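Local structure of ribokinase RBSK (Mycobacterium tuberculosis, 3GO7) at the interface of chains A and B. The protein phosphorylates D-ribose at O-5, most likely with ATP and a divalent metal ion, to give D-ribose 5-phosphate, and acts as a homodimer. Sequence-based numbering; all coordinates share one arbitrary frame. Chains: chain A/B, Ribokinase RBSK.

The interface of chains A and B. Residues chain A 32, 111, 113, 125, 127; chain B 32, 34, 51, 113, 115.
B:Phe34, on strand 29-35 of chain B, pushes its ring in among side chains from strands 110-116 and 122-127 of chain A, and the patch is best read along it. CB of B:Phe34 already touches the partner, lying 3.9 Å from CD2 of A:Leu125. With CG anti to the carbonyl carbon (chi1 -71°) and the ring turned by a chi2 of -96°, the flat group runs past A:Leu125 in the opposite direction. A:Leu125 sets its CD2 methyl over one face of the B:Phe34 ring, 4.0 Å from the centroid, a CH-pi contact shifted toward the rim: CG, CD1 and CD2 of the ring all lie under this methyl, CG and CD1 nearer than CD2. The opposite face is taken by CD1 of B:Leu51 from the ring's own chain, so the ring lies between a leucine methyl of each subunit. Farther out, CE1 of B:Phe34 meets the A:Ala127 methyl CB at 3.7 Å. CE2 and the tip CZ both rest on CG1 and CD1 of A:Ile113, with CZ of B:Phe34 3.5 Å from CG1 of A:Ile113. A:Ile113 crosses the ring obliquely and sends its CD1 on, tip to tip, to CD1 of B:Ile113 at 3.7 Å.

On either side of the phenylalanine the packing continues. B:Leu51 has CG anti to its backbone N (chi1 162°); its CB sits 3.6 Å from CB of A:Ala127. The B:Leu51 side chain crosses that of A:Thr111 at about a right angle, its CD2 lying against CB and the hydroxyl OG1. The two copies of Leu32 point at each other, CD1 of A:Leu32 meeting CD2 of B:Leu32 at 3.5 Å. At the other end B:Val115 CG2 backs onto the A:Leu125 methyl that caps the ring.

No polar pair bridges the chains here, so shape and apolar burial do the holding. Centred about 16 Å from the predicted catalytic base A:Asp248, the patch is part of a two-fold interface of strands that joins the subunits of the ribokinase homodimer.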
ATOM      1  N   LEU A  32       3.891  -3.942  -1.942  1.00 31.95           N
ATOM      2  CA  LEU A  32       4.118  -3.008  -0.852  1.00 31.63           C
ATOM      3  C   LEU A  32       3.882  -3.770   0.452  1.00 32.57           C
ATOM      4  O   LEU A  32       2.739  -4.183   0.755  1.00 33.51           O
ATOM      5  CB  LEU A  32       3.172  -1.817  -0.958  1.00 31.32           C
ATOM      6  CG  LEU A  32       3.187  -0.969  -2.247  1.00 31.18           C
ATOM      7  CD1 LEU A  32       2.234   0.219  -2.137  1.00 30.39           C
ATOM      8  CD2 LEU A  32       4.559  -0.460  -2.569  1.00 30.38           C
ATOM      9  N   THR A 111      -0.591  -4.540  -8.431  1.00 29.13           N
ATOM     10  CA  THR A 111      -0.119  -4.046  -7.158  1.00 28.47           C
ATOM     11  C   THR A 111      -0.663  -4.935  -6.066  1.00 29.33           C
ATOM     12  O   THR A 111      -1.809  -5.350  -6.157  1.00 30.21           O
ATOM     13  CB  THR A 111      -0.609  -2.624  -6.901  1.00 28.40           C
ATOM     14  OG1 THR A 111      -0.305  -1.810  -8.032  1.00 28.74           O
ATOM     15  CG2 THR A 111       0.060  -2.029  -5.651  1.00 25.71           C
ATOM     16  N   ILE A 113      -0.788  -5.325  -1.608  1.00 28.75           N
ATOM     17  CA  ILE A 113      -0.497  -4.845  -0.297  1.00 28.64           C
ATOM     18  C   ILE A 113      -0.421  -6.068   0.569  1.00 29.67           C
ATOM     19  O   ILE A 113      -1.402  -6.813   0.696  1.00 29.68           O
ATOM     20  CB  ILE A 113      -1.626  -3.887   0.218  1.00 28.84           C
ATOM     21  CG1 ILE A 113      -1.982  -2.824  -0.840  1.00 26.85           C
ATOM     22  CG2 ILE A 113      -1.256  -3.283   1.529  1.00 26.71           C
ATOM     23  CD1 ILE A 113      -0.826  -2.041  -1.358  1.00 24.57           C
ATOM     24  N   LEU A 125      -3.695  -8.198  -0.306  1.00 31.89           N
ATOM     25  CA  LEU A 125      -4.689  -7.545  -1.109  1.00 30.86           C
ATOM     26  C   LEU A 125      -4.086  -7.127  -2.468  1.00 30.55           C
ATOM     27  O   LEU A 125      -3.066  -6.458  -2.505  1.00 29.88           O
ATOM     28  CB  LEU A 125      -5.167  -6.318  -0.350  1.00 30.92           C
ATOM     29  CG  LEU A 125      -6.085  -5.388  -1.137  1.00 31.92           C
ATOM     30  CD1 LEU A 125      -7.418  -6.075  -1.309  1.00 31.77           C
ATOM     31  CD2 LEU A 125      -6.222  -4.035  -0.433  1.00 31.68           C
ATOM     32  N   ALA A 127      -4.476  -5.520  -6.499  1.00 28.86           N
ATOM     33  CA  ALA A 127      -5.136  -4.930  -7.642  1.00 29.37           C
ATOM     34  C   ALA A 127      -4.376  -5.513  -8.824  1.00 30.32           C
ATOM     35  O   ALA A 127      -3.231  -5.132  -9.066  1.00 29.89           O
ATOM     36  CB  ALA A 127      -5.065  -3.439  -7.628  1.00 28.65           C
TER
ATOM     37  N   LEU B  32      -3.159   5.303  -2.127  1.00 31.93           N
ATOM     38  CA  LEU B  32      -3.662   4.195  -2.941  1.00 31.79           C
ATOM     39  C   LEU B  32      -5.026   3.754  -2.394  1.00 32.18           C
ATOM     40  O   LEU B  32      -5.093   3.208  -1.259  1.00 31.49           O
ATOM     41  CB  LEU B  32      -2.681   3.017  -2.855  1.00 31.63           C
ATOM     42  CG  LEU B  32      -1.544   2.885  -3.883  1.00 31.66           C
ATOM     43  CD1 LEU B  32      -1.179   4.182  -4.505  1.00 31.48           C
ATOM     44  CD2 LEU B  32      -0.351   2.245  -3.264  1.00 31.21           C
ATOM     45  N   PHE B  34      -8.198   1.336  -2.622  1.00 33.17           N
ATOM     46  CA  PHE B  34      -8.649   0.021  -3.091  1.00 33.86           C
ATOM     47  C   PHE B  34     -10.141  -0.155  -2.771  1.00 35.26           C
ATOM     48  O   PHE B  34     -10.540  -0.026  -1.611  1.00 35.48           O
ATOM     49  CB  PHE B  34      -7.878  -1.091  -2.369  1.00 33.22           C
ATOM     50  CG  PHE B  34      -6.447  -1.221  -2.779  1.00 32.43           C
ATOM     51  CD1 PHE B  34      -6.073  -2.143  -3.752  1.00 31.18           C
ATOM     52  CD2 PHE B  34      -5.457  -0.450  -2.168  1.00 32.34           C
ATOM     53  CE1 PHE B  34      -4.744  -2.255  -4.144  1.00 32.76           C
ATOM     54  CE2 PHE B  34      -4.099  -0.554  -2.548  1.00 31.62           C
ATOM     55  CZ  PHE B  34      -3.738  -1.437  -3.520  1.00 32.06           C
ATOM     56  N   LEU B  51      -8.145  -0.035  -8.056  1.00 33.25           N
ATOM     57  CA  LEU B  51      -7.156   0.724  -7.321  1.00 32.93           C
ATOM     58  C   LEU B  51      -7.037   2.059  -8.017  1.00 33.30           C
ATOM     59  O   LEU B  51      -6.855   2.101  -9.237  1.00 33.20           O
ATOM     60  CB  LEU B  51      -5.794   0.032  -7.316  1.00 33.04           C
ATOM     61  CG  LEU B  51      -4.558   0.878  -6.968  1.00 33.10           C
ATOM     62  CD1 LEU B  51      -4.653   1.470  -5.553  1.00 32.59           C
ATOM     63  CD2 LEU B  51      -3.328   0.039  -7.102  1.00 30.98           C
ATOM     64  N   ILE B 113      -2.598   3.625   2.374  1.00 33.73           N
ATOM     65  CA  ILE B 113      -3.475   2.620   1.784  1.00 33.90           C
ATOM     66  C   ILE B 113      -4.864   2.833   2.347  1.00 34.66           C
ATOM     67  O   ILE B 113      -5.033   2.765   3.562  1.00 35.05           O
ATOM     68  CB  ILE B 113      -3.049   1.157   2.130  1.00 32.99           C
ATOM     69  CG1 ILE B 113      -1.584   0.871   1.743  1.00 32.86           C
ATOM     70  CG2 ILE B 113      -4.015   0.145   1.499  1.00 33.14           C
ATOM     71  CD1 ILE B 113      -1.155   1.280   0.307  1.00 30.32           C
ATOM     72  N   VAL B 115      -8.689   1.394   2.096  1.00 35.81           N
ATOM     73  CA  VAL B 115      -9.603   0.370   1.636  1.00 37.23           C
ATOM     74  C   VAL B 115     -11.064   0.672   1.958  1.00 38.26           C
ATOM     75  O   VAL B 115     -11.448   0.774   3.120  1.00 38.53           O
ATOM     76  CB  VAL B 115      -9.252  -0.999   2.207  1.00 37.05           C
ATOM     77  CG1 VAL B 115     -10.155  -2.028   1.578  1.00 37.19           C
ATOM     78  CG2 VAL B 115      -7.777  -1.342   1.943  1.00 35.75           C
TER